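Local coordinates for protein aminoglycoside N(3)-acetyltransferase (Enterobacter cloacae, PDB 6NP3) that probably confers resistance to 2-deoxystreptamine antibiotics such as gentamicin by transferring an acetyl group from acetyl-CoA to their N3 amine, at residues 38-41 against 42-46; 169-172 against 173-176; 222-225 against 226-230. One frame throughout, in Å; residues are numbered along the deposited sequence. Where two conformers were deposited one is given.

Contact 1: 38-41 against 42-46; sequences GPQT and LVDAL
Pro39 O and Gln40 O accept the backbone N-H groups of Val43 and Asp44, the i to i+4 bonding of the first turn of helix 39-50. The Asp44 N to Gln40 O bond measures 2.8 Å and is nearly straight. Pro39 O also takes a second, weak bond from Leu42 N. One residue further on, Ala45 N bonds Thr41 O at 2.9 Å. The same i, i+4 spacing pairs the side chains of Gln40 and Asp44. Gln40 sets CG anti to its N (chi1 -173°) and then bends at chi2, which swings the amide along the helix to Asp44. The two side chains run roughly at right angles. Val43 CG1 lies beside the same amide, 3.7 Å from Gln40 NE2. Thr41 OG1 is used at the start of the helix, where it pairs with Asp37 N. Helix 5-15 packs on Thr41 and Ala45, and Ile101 and Phe104 of helix 101-106 cover the side with Pro39, Leu42 and Val43. Leu42 also comes close to Val27, which binds acetyl-CoA in another structure of this protein. Gln40 NE2 donates a hydrogen bond to Asp44 OD1 at 2.9 Å; the oxygen lies in the amide plane, but the amide nears it from above the carboxylate plane.

Contact 2: 169-172 against 173-176; sequences ALHY and AEAV. With LLL ((2R,3R,4R,5R)-2-((1S,2S,3R,4S,6R)-4,6-diamino-3-((2R,3R,6S)-3-amino-6-(aminomethyl)-tetrahydro-2H-pyran-2-yloxy)-2-hydr oxycyclohexyloxy)-5-methyl-4-(methylamino)-tetrahydro-2H-pyran-3,5-diol), chain B.
His171 and Glu174 meet through their side chains, three residues apart on helix 170-176. The imidazole is held by two hydrogen bonds. His171 ND1 donates to Glu174 OE2 at 2.8 Å, with an N-H...O angle of 164°. The oxygen lies in the ring plane, but the ring comes to it from above the carboxylate plane. The two side chains run side by side and point the same way. Both have CG anti to the carbonyl carbon (chi1 -62° for His171), and the extended glutamate chain carries its carboxylate alongside the ring. At the other edge of the ring, His171 NE2 accepts a hydrogen bond from N32 of the bound gentamicin at 2.8 Å. These two in-plane bonds fix the rotation of the ring.

Backbone bonds hold the helical turn. Glu174 N bonds Leu170 O, Ala175 N bonds His171 O, and Val176 N bonds Tyr172 O.

Apolar contacts lie away from the ligand. Val176 CG1 makes an off-centre CH-pi contact with the Tyr172 ring, 4.2 Å from its centroid. Leu170 CD2 touches Ala173 CB at 4.2 Å. Helix 251-265 packs on Leu170, Tyr172, Ala173 and Val176.

The ring of Tyr141 meets the imidazole. The Tyr141 hydroxyl also bonds the drug, and Asp118 and Glu68 bond it too. This line of carboxylate, histidine and amine belongs to the aminoglycoside pocket of this N-acetyltransferase. N32 is the amine on C3 of the deoxystreptamine ring, the one this enzyme acetylates, so the site is consistent with a histidine, oriented by Glu174, that meets the reacting amine.

Contact 3: 222-225 against 226-230; sequences AVER and IARDY
Ile226 lies against Ala222 one turn back on helix 222-233, on the tightly packed side of this contact. Ile226 N donates to Ala222 O at 2.8 Å. Ile226 CG1, anti to the carbonyl carbon (chi1 -66°), turns back toward the previous turn and lies 3.1 Å from Ala222 O. Ile226 CD1 lies 4.4 Å from Ala222 CB. Ala227 N bonds Val223 O in the next step of the helix.

The looser side is polar. Glu224 and Arg228 run side by side and form an i, i+4 salt bridge. Arg228 NH2 meets Glu224 OE2 at 2.7 Å, on the anti side, tilted out of the carboxylate plane. Arg228 NE adds a weak bond to Glu224 OE2 at 3.1 Å. That oxygen lies at the edge of the guanidinium, and the two planes are 54° apart. Arg225 and Arg228 are both exposed to solvent.

Val223 and Ala222 face helix 170-176, where they touch His171 and Glu174. Trp261 of helix 251-265 packs on Arg225 and Ile226. Pro164, in the loop after strand 156-160, lies against Ala227 and Arg228.

Overall arrangement
Each contact is local to one helix and closes no long loop, and the three follow one another without nesting or crossing. Contact 1 comes first, at the start of helix 39-50, between strands 22-27 and 55-59 in sequence. Contact 2 follows in helix 170-176, after strand 156-160 of the same mixed sheet. In sequence, the two-stranded sheet 184-193 and 196-205 lies between it and contact 3. Contacts 2 and 3 touch: Val223 CG2 lies 3.5 Å from His171 CE1, beside the drug pocket. Their helices pack together, and both meet helix 251-265. Contact 1 is remote, its centre about 29 Å from that of contact 2, on the opposite side of the chain's centre.

Contact 1: 38-41 against 42-46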
ATOM      1  N   GLY A  38     -13.475 -15.513   9.470  1.00 27.32           N
ATOM      2  CA  GLY A  38     -13.373 -14.108   9.187  1.00 24.48           C
ATOM      3  C   GLY A  38     -12.118 -13.764   8.415  1.00 22.81           C
ATOM      4  O   GLY A  38     -11.457 -14.636   7.845  1.00 22.15           O
ATOM      5  N   PRO A  39     -11.772 -12.475   8.379  1.00 21.44           N
ATOM      6  CA  PRO A  39     -10.605 -12.043   7.584  1.00 20.12           C
ATOM      7  C   PRO A  39      -9.319 -12.768   7.905  1.00 19.30           C
ATOM      8  O   PRO A  39      -8.477 -12.943   7.010  1.00 18.29           O
ATOM      9  CB  PRO A  39     -10.505 -10.548   7.901  1.00 21.55           C
ATOM     10  CG  PRO A  39     -11.941 -10.140   8.170  1.00 22.15           C
ATOM     11  CD  PRO A  39     -12.531 -11.326   8.916  1.00 22.48           C
ATOM     12  N   GLN A  40      -9.147 -13.222   9.146  1.00 19.71           N
ATOM     13  CA  GLN A  40      -7.926 -13.945   9.485  1.00 19.81           C
ATOM     14  C   GLN A  40      -7.728 -15.159   8.586  1.00 17.95           C
ATOM     15  O   GLN A  40      -6.591 -15.582   8.356  1.00 19.12           O
ATOM     16  CB  GLN A  40      -7.966 -14.419  10.936  1.00 20.28           C
ATOM     17  CG  GLN A  40      -6.644 -15.023  11.371  1.00 20.86           C
ATOM     18  CD  GLN A  40      -5.550 -13.970  11.437  1.00 20.77           C
ATOM     19  OE1 GLN A  40      -5.771 -12.851  11.910  1.00 21.45           O
ATOM     20  NE2 GLN A  40      -4.366 -14.320  10.967  1.00 20.96           N
ATOM     21  N   THR A  41      -8.825 -15.771   8.124  1.00 18.74           N
ATOM     22  CA  THR A  41      -8.717 -16.921   7.223  1.00 19.16           C
ATOM     23  C   THR A  41      -7.912 -16.573   5.978  1.00 17.47           C
ATOM     24  O   THR A  41      -7.059 -17.350   5.534  1.00 17.63           O
ATOM     25  CB  THR A  41     -10.115 -17.423   6.845  1.00 21.30           C
ATOM     26  OG1 THR A  41     -10.805 -17.805   8.043  1.00 23.90           O
ATOM     27  CG2 THR A  41     -10.044 -18.609   5.885  1.00 21.90           C
ATOM     28  N   LEU A  42      -8.167 -15.403   5.404  1.00 17.01           N
ATOM     29  CA  LEU A  42      -7.430 -14.982   4.223  1.00 16.42           C
ATOM     30  C   LEU A  42      -6.010 -14.562   4.556  1.00 15.69           C
ATOM     31  O   LEU A  42      -5.102 -14.844   3.772  1.00 15.86           O
ATOM     32  CB  LEU A  42      -8.188 -13.870   3.524  1.00 17.58           C
ATOM     33  CG  LEU A  42      -7.530 -13.314   2.266  1.00 17.28           C
ATOM     34  CD1 LEU A  42      -7.220 -14.340   1.241  1.00 18.49           C
ATOM     35  CD2 LEU A  42      -8.473 -12.252   1.669  1.00 18.34           C
ATOM     36  N   VAL A  43      -5.786 -13.896   5.688  1.00 15.75           N
ATOM     37  CA  VAL A  43      -4.413 -13.617   6.107  1.00 15.94           C
ATOM     38  C   VAL A  43      -3.625 -14.922   6.234  1.00 15.65           C
ATOM     39  O   VAL A  43      -2.495 -15.046   5.738  1.00 15.93           O
ATOM     40  CB  VAL A  43      -4.412 -12.821   7.426  1.00 16.52           C
ATOM     41  CG1 VAL A  43      -3.013 -12.650   7.954  1.00 17.26           C
ATOM     42  CG2 VAL A  43      -5.056 -11.484   7.246  1.00 17.80           C
ATOM     43  N   ASP A  44      -4.202 -15.915   6.926  1.00 16.20           N
ATOM     44  CA  ASP A  44      -3.531 -17.206   7.079  1.00 16.66           C
ATOM     45  C   ASP A  44      -3.268 -17.851   5.731  1.00 15.70           C
ATOM     46  O   ASP A  44      -2.220 -18.471   5.516  1.00 16.47           O
ATOM     47  CB  ASP A  44      -4.359 -18.158   7.951  1.00 18.37           C
ATOM     48  CG  ASP A  44      -4.487 -17.692   9.386  1.00 20.46           C
ATOM     49  OD1 ASP A  44      -3.646 -16.906   9.867  1.00 20.92           O
ATOM     50  OD2 ASP A  44      -5.426 -18.162  10.064  1.00 22.47           O
ATOM     51  N   ALA A  45      -4.227 -17.757   4.819  1.00 15.65           N
ATOM     52  CA  ALA A  45      -4.041 -18.354   3.503  1.00 15.48           C
ATOM     53  C   ALA A  45      -2.913 -17.668   2.734  1.00 15.39           C
ATOM     54  O   ALA A  45      -2.119 -18.340   2.068  1.00 16.09           O
ATOM     55  CB  ALA A  45      -5.338 -18.247   2.710  1.00 15.29           C
ATOM     56  N   LEU A  46      -2.830 -16.337   2.803  1.00 15.17           N
ATOM     57  CA  LEU A  46      -1.750 -15.620   2.132  1.00 15.59           C
ATOM     58  C   LEU A  46      -0.387 -16.033   2.671  1.00 15.26           C
ATOM     59  O   LEU A  46       0.562 -16.246   1.905  1.00 15.15           O
ATOM     60  CB  LEU A  46      -1.950 -14.114   2.302  1.00 17.39           C
ATOM     61  CG  LEU A  46      -3.173 -13.472   1.650  1.00 20.83           C
ATOM     62  CD1 LEU A  46      -3.393 -12.073   2.166  1.00 23.19           C
ATOM     63  CD2 LEU A  46      -2.968 -13.483   0.140  1.00 23.87           C
TER

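Contact 2: 169-172 against 173-176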
ATOM      1  N   ALA A 169       1.614   0.828  -5.363  1.00 12.15           N
ATOM      2  CA  ALA A 169       2.954   0.879  -5.905  1.00 11.83           C
ATOM      3  C   ALA A 169       3.091   1.879  -7.042  1.00 11.18           C
ATOM      4  O   ALA A 169       4.206   2.368  -7.279  1.00 11.51           O
ATOM      5  CB  ALA A 169       3.423  -0.484  -6.366  1.00 12.95           C
ATOM      6  N   LEU A 170       2.009   2.176  -7.766  1.00 11.38           N
ATOM      7  CA  LEU A 170       2.096   3.160  -8.839  1.00 11.31           C
ATOM      8  C   LEU A 170       2.381   4.571  -8.343  1.00 10.91           C
ATOM      9  O   LEU A 170       2.791   5.411  -9.152  1.00 11.68           O
ATOM     10  CB  LEU A 170       0.854   3.114  -9.724  1.00 12.10           C
ATOM     11  CG  LEU A 170       0.888   2.022 -10.793  1.00 12.39           C
ATOM     12  CD1 LEU A 170      -0.466   1.842 -11.422  1.00 13.25           C
ATOM     13  CD2 LEU A 170       1.937   2.374 -11.835  1.00 13.77           C
ATOM     14  N   HIS A 171       2.186   4.865  -7.058  1.00 10.92           N
ATOM     15  CA  HIS A 171       2.705   6.129  -6.544  1.00 10.74           C
ATOM     16  C   HIS A 171       4.217   6.244  -6.687  1.00 10.80           C
ATOM     17  O   HIS A 171       4.724   7.378  -6.710  1.00 11.81           O
ATOM     18  CB  HIS A 171       2.222   6.393  -5.117  1.00 11.45           C
ATOM     19  CG  HIS A 171       0.737   6.527  -5.004  1.00 12.31           C
ATOM     20  ND1 HIS A 171       0.027   7.492  -5.682  1.00 12.93           N
ATOM     21  CD2 HIS A 171      -0.177   5.836  -4.280  1.00 13.63           C
ATOM     22  CE1 HIS A 171      -1.255   7.385  -5.384  1.00 13.98           C
ATOM     23  NE2 HIS A 171      -1.406   6.388  -4.533  1.00 14.65           N
ATOM     24  N   TYR A 172       4.955   5.135  -6.778  1.00 10.73           N
ATOM     25  CA  TYR A 172       6.384   5.245  -7.066  1.00 11.05           C
ATOM     26  C   TYR A 172       6.602   5.833  -8.454  1.00 11.08           C
ATOM     27  O   TYR A 172       7.487   6.673  -8.654  1.00 11.29           O
ATOM     28  CB  TYR A 172       7.040   3.864  -6.929  1.00 11.22           C
ATOM     29  CG  TYR A 172       8.523   3.889  -7.192  1.00 11.05           C
ATOM     30  CD1 TYR A 172       9.017   3.919  -8.477  1.00 11.97           C
ATOM     31  CD2 TYR A 172       9.436   3.923  -6.163  1.00 11.69           C
ATOM     32  CE1 TYR A 172      10.375   3.999  -8.737  1.00 12.90           C
ATOM     33  CE2 TYR A 172      10.790   3.969  -6.420  1.00 12.95           C
ATOM     34  CZ  TYR A 172      11.257   4.012  -7.710  1.00 13.69           C
ATOM     35  OH  TYR A 172      12.621   4.095  -7.943  1.00 16.66           O
ATOM     36  N   ALA A 173       5.824   5.374  -9.430  1.00 11.59           N
ATOM     37  CA  ALA A 173       5.959   5.920 -10.773  1.00 11.91           C
ATOM     38  C   ALA A 173       5.723   7.421 -10.777  1.00 12.09           C
ATOM     39  O   ALA A 173       6.400   8.172 -11.487  1.00 12.77           O
ATOM     40  CB  ALA A 173       4.985   5.244 -11.719  1.00 12.45           C
ATOM     41  N   GLU A 174       4.730   7.871 -10.026  1.00 11.97           N
ATOM     42  CA  GLU A 174       4.437   9.291  -9.952  1.00 12.54           C
ATOM     43  C   GLU A 174       5.610  10.052  -9.355  1.00 12.04           C
ATOM     44  O   GLU A 174       5.948  11.147  -9.815  1.00 13.11           O
ATOM     45  CB  GLU A 174       3.164   9.502  -9.126  1.00 12.27           C
ATOM     46  CG  GLU A 174       1.899   8.951  -9.734  1.00 12.50           C
ATOM     47  CD  GLU A 174       0.668   9.230  -8.960  1.00 13.77           C
ATOM     48  OE1 GLU A 174      -0.389   9.281  -9.600  1.00 17.79           O
ATOM     49  OE2 GLU A 174       0.718   9.337  -7.727  1.00 14.48           O
ATOM     50  N   ALA A 175       6.228   9.491  -8.313  1.00 12.10           N
ATOM     51  CA  ALA A 175       7.334  10.147  -7.637  1.00 11.63           C
ATOM     52  C   ALA A 175       8.512  10.339  -8.565  1.00 12.03           C
ATOM     53  O   ALA A 175       9.123  11.411  -8.554  1.00 12.33           O
ATOM     54  CB  ALA A 175       7.757   9.317  -6.442  1.00 12.28           C
ATOM     55  N   VAL A 176       8.798   9.361  -9.423  1.00 11.95           N
ATOM     56  CA  VAL A 176       9.997   9.449 -10.246  1.00 12.50           C
ATOM     57  C   VAL A 176       9.740   9.987 -11.648  1.00 12.64           C
ATOM     58  O   VAL A 176      10.706  10.267 -12.384  1.00 13.94           O
ATOM     59  CB  VAL A 176      10.788   8.128 -10.325  1.00 12.69           C
ATOM     60  CG1 VAL A 176      11.156   7.632  -8.922  1.00 13.98           C
ATOM     61  CG2 VAL A 176      10.042   7.055 -11.111  1.00 12.86           C
TER
HETATM   62  C11 LLL B 301      -7.913   7.318  -2.548  0.81 25.28           C
HETATM   63  O11 LLL B 301      -6.591   6.722  -2.607  0.81 19.54           O
HETATM   64  C21 LLL B 301      -8.920   6.210  -2.849  0.81 28.73           C
HETATM   65  N21 LLL B 301      -8.594   5.082  -1.983  0.81 30.20           N
HETATM   66  C31 LLL B 301      -8.748   5.722  -4.240  0.81 28.69           C
HETATM   67  C41 LLL B 301      -8.989   6.886  -5.188  0.81 29.31           C
HETATM   68  C51 LLL B 301      -8.014   8.001  -4.826  0.81 29.22           C
HETATM   69  O51 LLL B 301      -8.155   8.366  -3.482  0.81 28.20           O
HETATM   70  C61 LLL B 301      -8.284   9.231  -5.666  0.81 29.85           C
HETATM   71  N61 LLL B 301      -7.334  10.270  -5.272  0.81 29.57           N
HETATM   72  C12 LLL B 301      -3.204   7.504  -0.220  0.19 17.21           C
HETATM   73  N12 LLL B 301      -1.994   8.044   0.383  0.19 16.97           N
HETATM   74  C22 LLL B 301      -2.989   7.161  -1.694  0.81 17.33           C
HETATM   75  C32 LLL B 301      -4.270   6.539  -2.211  0.19 19.27           C
HETATM   76  N32 LLL B 301      -4.094   6.172  -3.619  0.19 20.46           N
HETATM   77  C42 LLL B 301      -5.477   7.473  -2.118  0.19 19.52           C
HETATM   78  C52 LLL B 301      -5.633   7.951  -0.673  0.19 17.92           C
HETATM   79  O52 LLL B 301      -6.623   8.953  -0.643  0.19 17.59           O
HETATM   80  C62 LLL B 301      -4.348   8.519  -0.105  0.19 16.77           C
HETATM   81  O62 LLL B 301      -4.552   8.783   1.271  0.81 13.57           O
HETATM   82  C13 LLL B 301      -4.228  10.090   1.749  0.19 15.22           C
HETATM   83  C23 LLL B 301      -3.791   9.921   3.202  0.19 14.76           C
HETATM   84  O23 LLL B 301      -2.738   8.979   3.236  0.19 14.71           O
HETATM   85  C33 LLL B 301      -4.943   9.357   4.053  0.19 14.73           C
HETATM   86  N33 LLL B 301      -4.540   9.307   5.476  0.19 14.61           N
HETATM   87  C43 LLL B 301      -6.178  10.264   3.870  0.19 15.04           C
HETATM   88  O43 LLL B 301      -5.879  11.491   4.506  0.19 15.19           O
HETATM   89  C53 LLL B 301      -6.471  10.478   2.381  0.19 15.04           C
HETATM   90  O53 LLL B 301      -5.359  10.980   1.678  0.19 14.96           O
HETATM   91  C83 LLL B 301      -7.412   9.616   4.509  0.19 15.40           C
HETATM   92  C93 LLL B 301      -4.746   7.953   6.035  0.19 14.62           C

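Contact 3: 222-225 against 226-230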
ATOM      1  N   ALA A 222      -4.178   9.316 -11.519  1.00 17.11           N
ATOM      2  CA  ALA A 222      -3.268   8.727 -12.483  1.00 16.56           C
ATOM      3  C   ALA A 222      -3.067   7.244 -12.206  1.00 15.34           C
ATOM      4  O   ALA A 222      -2.906   6.468 -13.147  1.00 15.80           O
ATOM      5  CB  ALA A 222      -1.925   9.445 -12.488  1.00 16.98           C
ATOM      6  N   VAL A 223      -3.021   6.833 -10.934  1.00 15.48           N
ATOM      7  CA  VAL A 223      -2.897   5.404 -10.628  1.00 15.23           C
ATOM      8  C   VAL A 223      -3.986   4.620 -11.347  1.00 15.49           C
ATOM      9  O   VAL A 223      -3.729   3.603 -12.007  1.00 15.60           O
ATOM     10  CB  VAL A 223      -2.970   5.182  -9.108  1.00 15.62           C
ATOM     11  CG1 VAL A 223      -3.086   3.692  -8.776  1.00 15.61           C
ATOM     12  CG2 VAL A 223      -1.780   5.782  -8.455  1.00 16.02           C
ATOM     13  N   GLU A 224      -5.233   5.074 -11.208  1.00 16.26           N
ATOM     14  CA  GLU A 224      -6.349   4.374 -11.833  1.00 17.66           C
ATOM     15  C   GLU A 224      -6.233   4.373 -13.343  1.00 17.27           C
ATOM     16  O   GLU A 224      -6.495   3.351 -13.991  1.00 17.97           O
ATOM     17  CB  GLU A 224      -7.675   4.996 -11.390  1.00 18.78           C
ATOM     18  CG  GLU A 224      -8.872   4.328 -12.026  1.00 20.97           C
ATOM     19  CD  GLU A 224     -10.207   4.777 -11.472  1.00 23.64           C
ATOM     20  OE1 GLU A 224     -10.250   5.463 -10.429  1.00 26.07           O
ATOM     21  OE2 GLU A 224     -11.225   4.418 -12.097  1.00 27.06           O
ATOM     22  N   ARG A 225      -5.891   5.510 -13.931  1.00 17.68           N
ATOM     23  CA  ARG A 225      -5.809   5.567 -15.380  1.00 19.75           C
ATOM     24  C   ARG A 225      -4.690   4.683 -15.903  1.00 17.08           C
ATOM     25  O   ARG A 225      -4.855   4.008 -16.926  1.00 17.65           O
ATOM     26  CB  ARG A 225      -5.633   7.012 -15.829  1.00 23.02           C
ATOM     27  CG  ARG A 225      -6.821   7.915 -15.458  1.00 29.79           C
ATOM     28  CD  ARG A 225      -7.162   8.982 -16.550  1.00 41.02           C
ATOM     29  NE  ARG A 225      -7.225   8.335 -17.854  1.00 49.26           N
ATOM     30  CZ  ARG A 225      -6.536   8.707 -18.924  1.00 53.69           C
ATOM     31  NH1 ARG A 225      -5.753   9.778 -18.893  1.00 55.49           N
ATOM     32  NH2 ARG A 225      -6.652   8.012 -20.042  1.00 55.71           N
ATOM     33  N   ILE A 226      -3.536   4.689 -15.230  1.00 16.06           N
ATOM     34  CA  ILE A 226      -2.424   3.837 -15.642  1.00 15.54           C
ATOM     35  C   ILE A 226      -2.816   2.372 -15.530  1.00 15.21           C
ATOM     36  O   ILE A 226      -2.593   1.588 -16.455  1.00 15.75           O
ATOM     37  CB  ILE A 226      -1.176   4.135 -14.800  1.00 14.38           C
ATOM     38  CG1 ILE A 226      -0.648   5.544 -15.066  1.00 14.79           C
ATOM     39  CG2 ILE A 226      -0.115   3.086 -15.056  1.00 14.72           C
ATOM     40  CD1 ILE A 226       0.322   5.982 -14.022  1.00 14.88           C
ATOM     41  N   ALA A 227      -3.391   1.984 -14.392  1.00 15.82           N
ATOM     42  CA  ALA A 227      -3.678   0.574 -14.156  1.00 16.49           C
ATOM     43  C   ALA A 227      -4.738   0.056 -15.121  1.00 17.18           C
ATOM     44  O   ALA A 227      -4.626  -1.068 -15.627  1.00 16.81           O
ATOM     45  CB  ALA A 227      -4.114   0.392 -12.709  1.00 17.08           C
ATOM     46  N   ARG A 228      -5.766   0.854 -15.405  1.00 18.28           N
ATOM     47  CA  ARG A 228      -6.767   0.421 -16.378  1.00 20.51           C
ATOM     48  C   ARG A 228      -6.136   0.180 -17.742  1.00 19.10           C
ATOM     49  O   ARG A 228      -6.426  -0.824 -18.405  1.00 19.96           O
ATOM     50  CB  ARG A 228      -7.872   1.469 -16.532  1.00 24.66           C
ATOM     51  CG  ARG A 228      -8.947   1.473 -15.495  1.00 30.74           C
ATOM     52  CD  ARG A 228     -10.067   2.473 -15.818  1.00 36.51           C
ATOM     53  NE  ARG A 228     -10.866   2.733 -14.623  1.00 40.97           N
ATOM     54  CZ  ARG A 228     -11.714   1.860 -14.091  1.00 44.42           C
ATOM     55  NH1 ARG A 228     -11.883   0.673 -14.652  1.00 45.72           N
ATOM     56  NH2 ARG A 228     -12.395   2.171 -12.999  1.00 45.77           N
ATOM     57  N   ASP A 229      -5.312   1.123 -18.207  0.52 19.51           N
ATOM     58  CA  ASP A 229      -4.612   0.948 -19.475  0.52 19.65           C
ATOM     59  C   ASP A 229      -3.761  -0.312 -19.440  0.52 18.17           C
ATOM     60  O   ASP A 229      -3.871  -1.175 -20.319  0.52 18.42           O
ATOM     61  CB  ASP A 229      -3.754   2.181 -19.780  0.52 21.06           C
ATOM     62  CG  ASP A 229      -4.298   3.011 -20.930  0.52 23.74           C
ATOM     63  OD1 ASP A 229      -5.264   2.591 -21.595  0.52 26.30           O
ATOM     64  OD2 ASP A 229      -3.751   4.099 -21.187  0.52 22.55           O
ATOM     65  N   TYR A 230      -2.985  -0.480 -18.365  1.00 17.17           N
ATOM     66  CA  TYR A 230      -2.070  -1.617 -18.270  1.00 16.15           C
ATOM     67  C   TYR A 230      -2.833  -2.923 -18.366  1.00 15.49           C
ATOM     68  O   TYR A 230      -2.435  -3.835 -19.094  1.00 16.27           O
ATOM     69  CB  TYR A 230      -1.301  -1.556 -16.955  1.00 15.23           C
ATOM     70  CG  TYR A 230      -0.342  -2.677 -16.722  1.00 14.27           C
ATOM     71  CD1 TYR A 230       0.912  -2.627 -17.241  1.00 14.32           C
ATOM     72  CD2 TYR A 230      -0.694  -3.788 -15.960  1.00 14.71           C
ATOM     73  CE1 TYR A 230       1.827  -3.638 -16.980  1.00 14.48           C
ATOM     74  CE2 TYR A 230       0.191  -4.805 -15.724  1.00 14.56           C
ATOM     75  CZ  TYR A 230       1.443  -4.729 -16.236  1.00 14.01           C
ATOM     76  OH  TYR A 230       2.310  -5.757 -15.952  1.00 15.21           O
TER